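Local coordinates for fiber protein 2 (Fowl adenovirus 1, PDB 2VTW) that probably attaches the virion to its host-cell receptor through this C-terminal head domain of the trimeric short fibre that projects from the capsid vertices, at residues A[14-19]-A[30-34]; A[38-42]-A[198-202]; A[136-142]-A[183-189]; A[150-154]-A[165-169]. All coordinates share one frame; numbering follows the deposited sequence.

Contact 1: residues A[14-19]-A[30-34]; sequences LSSPTG and NGSYF
With chi1 of -60° placing CG of Asn30 on the far side of CB from the carbonyl carbon, the carboxamide reaches back to Gly19, while a similar turn in Ser32 (chi1 -45°) lays OG against the peptide joining Ser16 to Pro17. The Asn30 bond is fairly straight: ND2 lies 3.2 Å from Gly19 O, and that oxygen sits close to the amide plane of Asn30. Gly31 N also donates to Gly19 O, at 3.3 Å, and the two donors come from opposite faces of the carbonyl plane, so one oxygen is gripped twice. In return Gly19 N donates to Gly31 O at 3.0 Å, completing an antiparallel hydrogen-bonded pair of glycines.

Ser32 OG makes a packing contact at this point: it lies 3.2 Å from Ser16 C, and its approach to the neighbouring backbone N and O atoms lacks hydrogen-bond geometry. Here 14-19 leaves regular pairing, with Pro17 at the centre of an inverse gamma turn in which Thr18 N binds Ser16 O at 2.8 Å. A water bridges the gap, donating to Ser16 O and accepting from Tyr33 N. Farther along, Leu14 lays CD2 over the peptide between Tyr33 and Phe34, 3.5 Å from Phe34 N, and the same leucine packs on Pro109 of the second subunit. The Tyr33 hydroxyl is held by Ser9 and Gly89. The glycine pair and the inverse gamma turn both belong to the antiparallel beta hairpin of strands 4-23 and 28-40 in the fibre head, whose first strand is interrupted here.

Contact 2: residues A[38-42]-A[198-202]; sequences INTMG and AARAP
This is a long-range join between the end of a strand and the C-terminal segment 198-202, organised by an Asx motif at Asn39: strand 28-40 ends here, and 198-202 is the loop that follows strand 185-197. The motif is defined by Gly42 N donating to Asn39 OD1 at 2.8 Å, in the plane of the side-chain carbonyl, which ties the turn after the strand back to the strand itself. The other end of the same carboxamide crosses to the loop. Because CG stands anti to the backbone N (chi1 -178°), the amide points at 198-202, and ND2 donates to Arg200 O at 2.9 Å. That bond is nearly straight at 163° and lies in both the amide plane of Asn39 and the carbonyl plane of Arg200. Ser102 O is a second acceptor for ND2, so bonds at both ends of the amide fix its rotation.

Pro202 packs its ring against the carboxamide, with CG 3.7 Å from Asn39 CG. Arg200 directs its guanidinium elsewhere, to a salt bridge with Glu104. The third subunit also comes close, Met41 packing on its Val4. Gly42, whose positive phi of 95° suits glycine, meets 198-202 through its carbonyl: Ala198 N donates to Gly42 O at 2.8 Å from above the carbonyl plane, and Ala198 CB rests 3.3 Å from that oxygen.

Contact 3: residues A[136-142]-A[183-189]; sequences PIFTGSL and VNGTVAI
Leu142, Thr186 and Val187 bury much of the surface between these strands, and each meets its partners differently. Leu142 lies just beyond the end of strand 137-140. A chi1 of -180° sends its CG directly away from the backbone N and takes CD2 across to 185-189, 3.6 Å from Thr186 C and 3.7 Å from Val187 CB. CD1 meets Val183 CG1 at 3.9 Å, the two side chains crossing at about a right angle.

Val187 shares its face of the sheet with Phe138. Those side chains run alongside each other, and CG2 of Val187 lies at the edge of the Phe138 ring, in its plane, 3.8 Å from CE1. The same methyl touches Pro136 CB, so the valine is wedged among three apolar partners.

On the other face Thr186 is paired with Thr139. Their hydroxyls are hydrogen-bonded, OG1 to OG1 at 2.8 Å, and a water links Thr186 OG1 to Ile137 O. Backbone bonds run both ways between the two threonines, with Thr139 N 3.1 Å from Thr186 O. Near the strand ends Gly140 and Gly185 have CA atoms 4.0 Å apart, too close for side chains between them. Ile137 packs on Phe128 and Ala188 on Ile110, both of the second subunit. The N-to-C directions of 137-140 and 185-189 differ by 174°, so this is an almost exactly antiparallel ladder, joining strands 129-140 and 185-197 of the fibre head.

Contact 4: residues A[150-154]-A[165-169]; sequences RMQVT and NLIAF
The ring of Phe169 meets Met151 at a slant rather than squarely on a face or at an edge. Met151 CG is 3.7 Å from Phe169 CD1, and SD lies 5.0 Å from the ring centroid, 54° off the ring normal, which makes an oblique Met-aromatic contact. A second flat group, the Gln152 carboxamide, lies on the opposite side of the sheet. Its NE2 donates to Thr154 OG1 at 2.7 Å, with the hydroxyl tilted 23° from the amide plane, while OE1 accepts from the backbone N atoms of Arg127 and Phe128.

Thr154 OG1 in turn donates to Gln152 O at 2.9 Å. Ala168 N binds that same oxygen from the opposite face of its plane, so a buried carbonyl has two donors. Thr154 N donates to Leu166 O at 2.7 Å. On the Met151 side, Val153 CG2 meets Ile167 CG1 at 4.0 Å.

These two strands form a beta hairpin. Met151 and Val153 pack on strand 185-197, Phe169 on strand 43-53 and Ile167 on both, while Thr154, Leu166 and Ala168 touch Trp75 of strand 71-76.

How the contacts relate
All four contacts reach the same sheet of the fibre head, contact 2 joining one of its strands to a loop. Contact 4 is the core member, its centre about 8 Å from that of the chain, and almost wholly buried; the other three are only partly buried. Contacts 2 and 3 lie on opposite sides of the chain's centre, about 35 Å apart between their own centres. Contacts 1 and 2 share strand 28-40, while contacts 3 and 4 use four different strands, of which 129-140 and 147-157 are neighbours. Chemistry follows place: contact 4 adds apolar packing and relayed polar bonds to regular pairing, contact 3 combines its ladder with a threonine pair, contact 1 includes a bridging water, and in contact 2 one carboxamide both closes an Asx motif and crosses to 198-202.

Contact 1: residues A[14-19]-A[30-34]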
# COMPACT_ATOMS: atom_id res chain seq x y z
N LEU A 14 -5.30 -1.25 22.65
CA LEU A 14 -6.67 -1.14 22.16
C LEU A 14 -7.66 -1.43 23.29
O LEU A 14 -8.60 -2.23 23.16
CB LEU A 14 -6.90 -2.06 20.95
CG LEU A 14 -6.01 -1.78 19.74
CD1 LEU A 14 -6.18 -2.88 18.68
CD2 LEU A 14 -6.30 -0.40 19.14
N SER A 15 -7.44 -0.70 24.38
CA SER A 15 -8.06 -0.93 25.68
C SER A 15 -9.06 0.17 26.10
O SER A 15 -10.01 -0.13 26.81
CB SER A 15 -6.96 -1.09 26.74
OG SER A 15 -5.83 -0.23 26.52
N SER A 16 -8.84 1.42 25.64
CA SER A 16 -9.66 2.59 26.04
C SER A 16 -10.54 3.13 24.91
O SER A 16 -10.05 3.77 23.99
CB SER A 16 -8.76 3.74 26.49
OG SER A 16 -7.94 3.33 27.56
N PRO A 17 -11.85 2.88 24.98
CA PRO A 17 -12.75 3.31 23.91
C PRO A 17 -13.09 4.82 23.90
O PRO A 17 -14.28 5.20 23.95
CB PRO A 17 -13.98 2.44 24.12
CG PRO A 17 -13.97 2.14 25.60
CD PRO A 17 -12.56 2.14 26.05
N THR A 18 -12.06 5.65 23.76
CA THR A 18 -12.22 7.12 23.71
C THR A 18 -12.53 7.68 22.30
O THR A 18 -12.81 8.86 22.17
CB THR A 18 -10.96 7.81 24.23
OG1 THR A 18 -9.84 7.39 23.45
CG2 THR A 18 -10.73 7.42 25.69
N GLY A 19 -12.50 6.83 21.26
CA GLY A 19 -12.79 7.27 19.91
C GLY A 19 -14.28 7.37 19.66
O GLY A 19 -15.04 6.54 20.14
N ASN A 30 -18.47 4.04 20.43
CA ASN A 30 -17.13 4.22 20.90
C ASN A 30 -16.22 3.01 20.61
O ASN A 30 -16.62 1.86 20.73
CB ASN A 30 -17.18 4.53 22.39
CG ASN A 30 -17.98 5.79 22.67
OD1 ASN A 30 -19.04 5.74 23.31
ND2 ASN A 30 -17.51 6.93 22.14
N GLY A 31 -14.98 3.29 20.23
CA GLY A 31 -14.01 2.25 19.93
C GLY A 31 -12.65 2.70 20.38
O GLY A 31 -12.44 3.89 20.59
N SER A 32 -11.73 1.75 20.56
CA SER A 32 -10.34 2.05 20.85
C SER A 32 -9.57 2.15 19.53
O SER A 32 -10.05 1.69 18.49
CB SER A 32 -9.73 0.98 21.74
OG SER A 32 -10.64 0.67 22.80
N TYR A 33 -8.39 2.74 19.57
CA TYR A 33 -7.60 2.89 18.36
C TYR A 33 -6.14 3.03 18.75
O TYR A 33 -5.82 3.41 19.89
CB TYR A 33 -8.06 4.10 17.53
CG TYR A 33 -7.73 5.41 18.20
CD1 TYR A 33 -6.47 5.97 18.06
CD2 TYR A 33 -8.64 6.04 19.06
CE1 TYR A 33 -6.11 7.14 18.71
CE2 TYR A 33 -8.28 7.24 19.74
CZ TYR A 33 -7.02 7.77 19.54
OH TYR A 33 -6.61 8.92 20.17
N PHE A 34 -5.26 2.70 17.82
CA PHE A 34 -3.89 3.07 17.93
C PHE A 34 -3.44 3.64 16.59
O PHE A 34 -3.55 2.97 15.55
CB PHE A 34 -3.07 1.88 18.37
CG PHE A 34 -1.72 2.24 18.88
CD1 PHE A 34 -1.56 3.24 19.83
CD2 PHE A 34 -0.60 1.60 18.42
CE1 PHE A 34 -0.32 3.57 20.32
CE2 PHE A 34 0.66 1.95 18.90
CZ PHE A 34 0.78 2.95 19.85
O HOH W 1 -7.84 3.66 22.40

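Contact 2: residues A[38-42]-A[198-202]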
# COMPACT_ATOMS: atom_id res chain seq x y z
N ILE A 38 3.99 8.93 10.41
CA ILE A 38 5.30 9.52 10.15
C ILE A 38 5.17 10.50 8.96
O ILE A 38 4.34 10.29 8.05
CB ILE A 38 6.45 8.47 9.93
CG1 ILE A 38 6.20 7.63 8.69
CG2 ILE A 38 6.67 7.55 11.23
CD1 ILE A 38 7.46 6.97 8.06
N ASN A 39 5.91 11.60 9.02
CA ASN A 39 6.04 12.54 7.91
C ASN A 39 7.48 12.42 7.49
O ASN A 39 8.37 12.68 8.30
CB ASN A 39 5.72 13.99 8.30
CG ASN A 39 5.80 15.00 7.12
OD1 ASN A 39 6.56 14.83 6.18
ND2 ASN A 39 5.05 16.07 7.21
N THR A 40 7.69 11.96 6.25
CA THR A 40 9.01 11.88 5.66
C THR A 40 9.02 12.87 4.52
O THR A 40 8.46 12.60 3.45
CB THR A 40 9.33 10.44 5.09
OG1 THR A 40 9.16 9.47 6.10
CG2 THR A 40 10.75 10.33 4.58
N MET A 41 9.62 14.02 4.77
CA MET A 41 9.89 15.05 3.77
C MET A 41 8.66 15.39 2.93
O MET A 41 8.75 15.59 1.70
CB MET A 41 11.09 14.63 2.91
CG MET A 41 12.24 15.65 2.95
SD MET A 41 13.23 15.70 1.46
CE MET A 41 14.85 15.83 2.23
N GLY A 42 7.52 15.50 3.61
CA GLY A 42 6.27 15.90 2.97
C GLY A 42 5.34 14.80 2.49
O GLY A 42 4.34 15.09 1.86
N ALA A 198 1.59 15.09 2.48
CA ALA A 198 1.43 16.02 3.59
C ALA A 198 1.42 17.44 3.05
O ALA A 198 2.07 17.72 2.06
CB ALA A 198 2.60 15.84 4.56
N ALA A 199 0.72 18.34 3.74
CA ALA A 199 0.73 19.80 3.44
C ALA A 199 2.14 20.38 3.45
O ALA A 199 2.44 21.27 2.68
CB ALA A 199 -0.15 20.56 4.43
N ARG A 200 3.02 19.87 4.29
CA ARG A 200 4.38 20.41 4.36
C ARG A 200 5.35 19.39 4.92
O ARG A 200 4.92 18.44 5.55
CB ARG A 200 4.38 21.66 5.27
CG ARG A 200 3.85 21.39 6.67
CD ARG A 200 3.59 22.63 7.45
NE ARG A 200 2.53 23.44 6.86
CZ ARG A 200 1.23 23.20 6.96
NH1 ARG A 200 0.73 22.19 7.66
NH2 ARG A 200 0.39 24.03 6.39
N ALA A 201 6.65 19.60 4.71
CA ALA A 201 7.68 18.85 5.41
C ALA A 201 7.57 19.18 6.92
O ALA A 201 6.88 20.12 7.30
CB ALA A 201 9.09 19.16 4.85
N PRO A 202 8.18 18.36 7.79
CA PRO A 202 8.01 18.63 9.23
C PRO A 202 8.54 20.03 9.69
O PRO A 202 9.61 20.43 9.25
CB PRO A 202 8.83 17.52 9.89
CG PRO A 202 8.81 16.40 8.83
CD PRO A 202 8.96 17.14 7.55

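Contact 3: residues A[136-142]-A[183-189]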
# COMPACT_ATOMS: atom_id res chain seq x y z
N PRO A 136 -10.31 -8.88 9.69
CA PRO A 136 -10.15 -8.63 11.11
C PRO A 136 -10.21 -9.90 11.97
O PRO A 136 -10.55 -10.98 11.47
CB PRO A 136 -11.35 -7.76 11.43
CG PRO A 136 -12.41 -8.29 10.57
CD PRO A 136 -11.73 -8.78 9.29
N ILE A 137 -9.95 -9.72 13.25
CA ILE A 137 -10.02 -10.77 14.27
C ILE A 137 -11.30 -10.57 15.12
O ILE A 137 -11.61 -9.44 15.54
CB ILE A 137 -8.80 -10.66 15.20
CG1 ILE A 137 -7.66 -11.60 14.76
CG2 ILE A 137 -9.18 -11.04 16.62
CD1 ILE A 137 -7.60 -12.90 15.54
N PHE A 138 -12.02 -11.66 15.40
CA PHE A 138 -13.19 -11.62 16.28
C PHE A 138 -12.99 -12.37 17.58
O PHE A 138 -12.12 -13.23 17.70
CB PHE A 138 -14.43 -12.23 15.64
CG PHE A 138 -14.64 -11.84 14.23
CD1 PHE A 138 -14.68 -10.52 13.87
CD2 PHE A 138 -14.82 -12.81 13.26
CE1 PHE A 138 -14.86 -10.16 12.54
CE2 PHE A 138 -15.01 -12.46 11.92
CZ PHE A 138 -15.02 -11.13 11.56
N THR A 139 -13.85 -12.02 18.54
CA THR A 139 -14.20 -12.86 19.69
C THR A 139 -15.73 -12.81 19.84
O THR A 139 -16.41 -11.96 19.24
CB THR A 139 -13.47 -12.42 21.00
OG1 THR A 139 -14.00 -11.18 21.48
CG2 THR A 139 -11.94 -12.31 20.79
N GLY A 140 -16.29 -13.73 20.61
CA GLY A 140 -17.74 -13.81 20.79
C GLY A 140 -18.44 -14.31 19.54
O GLY A 140 -17.84 -14.98 18.72
N SER A 141 -19.71 -13.96 19.40
CA SER A 141 -20.49 -14.32 18.22
C SER A 141 -20.41 -13.29 17.10
O SER A 141 -20.96 -13.52 16.02
CB SER A 141 -21.96 -14.55 18.60
OG SER A 141 -22.55 -13.39 19.18
N LEU A 142 -19.75 -12.15 17.33
CA LEU A 142 -19.60 -11.12 16.27
C LEU A 142 -18.80 -11.67 15.10
O LEU A 142 -17.73 -12.24 15.31
CB LEU A 142 -18.91 -9.85 16.82
CG LEU A 142 -18.67 -8.66 15.87
CD1 LEU A 142 -19.97 -8.10 15.26
CD2 LEU A 142 -17.91 -7.57 16.61
N VAL A 183 -26.08 -9.32 18.97
CA VAL A 183 -24.76 -9.88 18.65
C VAL A 183 -23.70 -9.28 19.55
O VAL A 183 -23.63 -8.07 19.70
CB VAL A 183 -24.36 -9.58 17.20
CG1 VAL A 183 -22.90 -9.99 16.93
CG2 VAL A 183 -25.31 -10.28 16.25
N ASN A 184 -22.85 -10.12 20.13
CA ASN A 184 -21.86 -9.67 21.10
C ASN A 184 -20.46 -10.17 20.81
O ASN A 184 -20.27 -11.16 20.11
CB ASN A 184 -22.29 -10.12 22.50
CG ASN A 184 -23.45 -9.28 23.04
OD1 ASN A 184 -24.58 -9.77 23.19
ND2 ASN A 184 -23.17 -8.00 23.33
N GLY A 185 -19.48 -9.48 21.38
CA GLY A 185 -18.08 -9.83 21.22
C GLY A 185 -17.30 -8.63 20.74
O GLY A 185 -17.71 -7.50 20.95
N THR A 186 -16.16 -8.90 20.11
CA THR A 186 -15.22 -7.86 19.66
C THR A 186 -14.74 -8.10 18.22
O THR A 186 -14.78 -9.22 17.71
CB THR A 186 -13.97 -7.75 20.60
OG1 THR A 186 -13.04 -8.80 20.34
CG2 THR A 186 -14.37 -7.74 22.09
N VAL A 187 -14.33 -7.00 17.57
CA VAL A 187 -13.72 -7.00 16.24
C VAL A 187 -12.54 -6.04 16.31
O VAL A 187 -12.66 -4.96 16.88
CB VAL A 187 -14.71 -6.61 15.12
CG1 VAL A 187 -15.28 -5.21 15.38
CG2 VAL A 187 -14.02 -6.69 13.72
N ALA A 188 -11.39 -6.49 15.83
CA ALA A 188 -10.17 -5.72 15.85
C ALA A 188 -9.52 -5.82 14.46
O ALA A 188 -9.47 -6.91 13.85
CB ALA A 188 -9.22 -6.22 16.92
N ILE A 189 -9.06 -4.67 13.96
CA ILE A 189 -8.64 -4.55 12.57
C ILE A 189 -7.38 -3.73 12.52
O ILE A 189 -7.23 -2.75 13.25
CB ILE A 189 -9.72 -3.88 11.70
CG1 ILE A 189 -9.26 -3.75 10.24
CG2 ILE A 189 -10.06 -2.52 12.25
CD1 ILE A 189 -10.38 -3.44 9.27
O HOH W 2 -11.06 -9.01 18.27

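Contact 4: residues A[150-154]-A[165-169]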
# COMPACT_ATOMS: atom_id res chain seq x y z
N ARG A 150 -11.99 2.25 2.68
CA ARG A 150 -11.79 3.39 1.78
C ARG A 150 -11.11 4.54 2.51
O ARG A 150 -11.52 4.91 3.60
CB ARG A 150 -13.12 3.85 1.20
CG ARG A 150 -12.99 4.95 0.12
CD ARG A 150 -12.51 4.39 -1.17
NE ARG A 150 -13.47 3.47 -1.76
CZ ARG A 150 -13.31 2.85 -2.93
NH1 ARG A 150 -12.21 3.02 -3.64
NH2 ARG A 150 -14.27 2.06 -3.39
N MET A 151 -10.06 5.10 1.92
CA MET A 151 -9.30 6.16 2.57
C MET A 151 -9.28 7.42 1.67
O MET A 151 -8.90 7.37 0.50
CB MET A 151 -7.91 5.67 2.90
CG MET A 151 -7.89 4.36 3.72
SD MET A 151 -6.30 3.54 3.58
CE MET A 151 -6.77 1.86 3.94
N GLN A 152 -9.73 8.55 2.25
CA GLN A 152 -10.00 9.76 1.49
C GLN A 152 -9.65 11.00 2.32
O GLN A 152 -10.30 11.29 3.34
CB GLN A 152 -11.46 9.80 1.07
CG GLN A 152 -11.86 11.01 0.19
CD GLN A 152 -13.36 11.20 0.19
OE1 GLN A 152 -14.10 10.45 -0.44
NE2 GLN A 152 -13.83 12.20 0.93
N VAL A 153 -8.61 11.71 1.90
CA VAL A 153 -8.36 13.05 2.46
C VAL A 153 -9.52 13.96 2.04
O VAL A 153 -9.88 14.04 0.86
CB VAL A 153 -7.04 13.60 2.01
CG1 VAL A 153 -6.90 15.09 2.39
CG2 VAL A 153 -5.91 12.78 2.60
N THR A 154 -10.12 14.63 3.01
CA THR A 154 -11.41 15.30 2.82
C THR A 154 -11.40 16.67 3.51
O THR A 154 -10.90 16.78 4.62
CB THR A 154 -12.55 14.47 3.48
OG1 THR A 154 -12.50 13.10 3.04
CG2 THR A 154 -13.88 15.07 3.16
N ASN A 165 -8.49 20.02 6.39
CA ASN A 165 -8.23 18.75 5.68
C ASN A 165 -7.85 17.63 6.65
O ASN A 165 -6.84 17.70 7.34
CB ASN A 165 -7.16 18.94 4.61
CG ASN A 165 -7.57 19.92 3.52
OD1 ASN A 165 -8.72 19.96 3.05
ND2 ASN A 165 -6.63 20.74 3.13
N LEU A 166 -8.71 16.62 6.71
CA LEU A 166 -8.55 15.42 7.53
C LEU A 166 -8.59 14.17 6.64
O LEU A 166 -9.00 14.27 5.48
CB LEU A 166 -9.68 15.33 8.57
CG LEU A 166 -9.56 16.18 9.86
CD1 LEU A 166 -9.59 17.69 9.57
CD2 LEU A 166 -10.68 15.76 10.83
N ILE A 167 -8.22 13.01 7.20
CA ILE A 167 -8.37 11.71 6.52
C ILE A 167 -9.58 10.93 7.05
O ILE A 167 -9.63 10.58 8.21
CB ILE A 167 -7.08 10.81 6.67
CG1 ILE A 167 -5.80 11.63 6.48
CG2 ILE A 167 -7.17 9.60 5.66
CD1 ILE A 167 -4.52 10.98 6.99
N ALA A 168 -10.55 10.64 6.18
CA ALA A 168 -11.67 9.77 6.50
C ALA A 168 -11.33 8.32 6.12
O ALA A 168 -10.87 8.06 5.00
CB ALA A 168 -12.93 10.21 5.77
N PHE A 169 -11.50 7.41 7.09
CA PHE A 169 -11.36 5.96 6.89
C PHE A 169 -12.73 5.37 7.06
O PHE A 169 -13.28 5.42 8.15
CB PHE A 169 -10.47 5.34 7.95
CG PHE A 169 -9.01 5.68 7.83
CD1 PHE A 169 -8.10 4.74 7.40
CD2 PHE A 169 -8.54 6.92 8.23
CE1 PHE A 169 -6.76 5.04 7.32
CE2 PHE A 169 -7.18 7.23 8.14
CZ PHE A 169 -6.29 6.31 7.69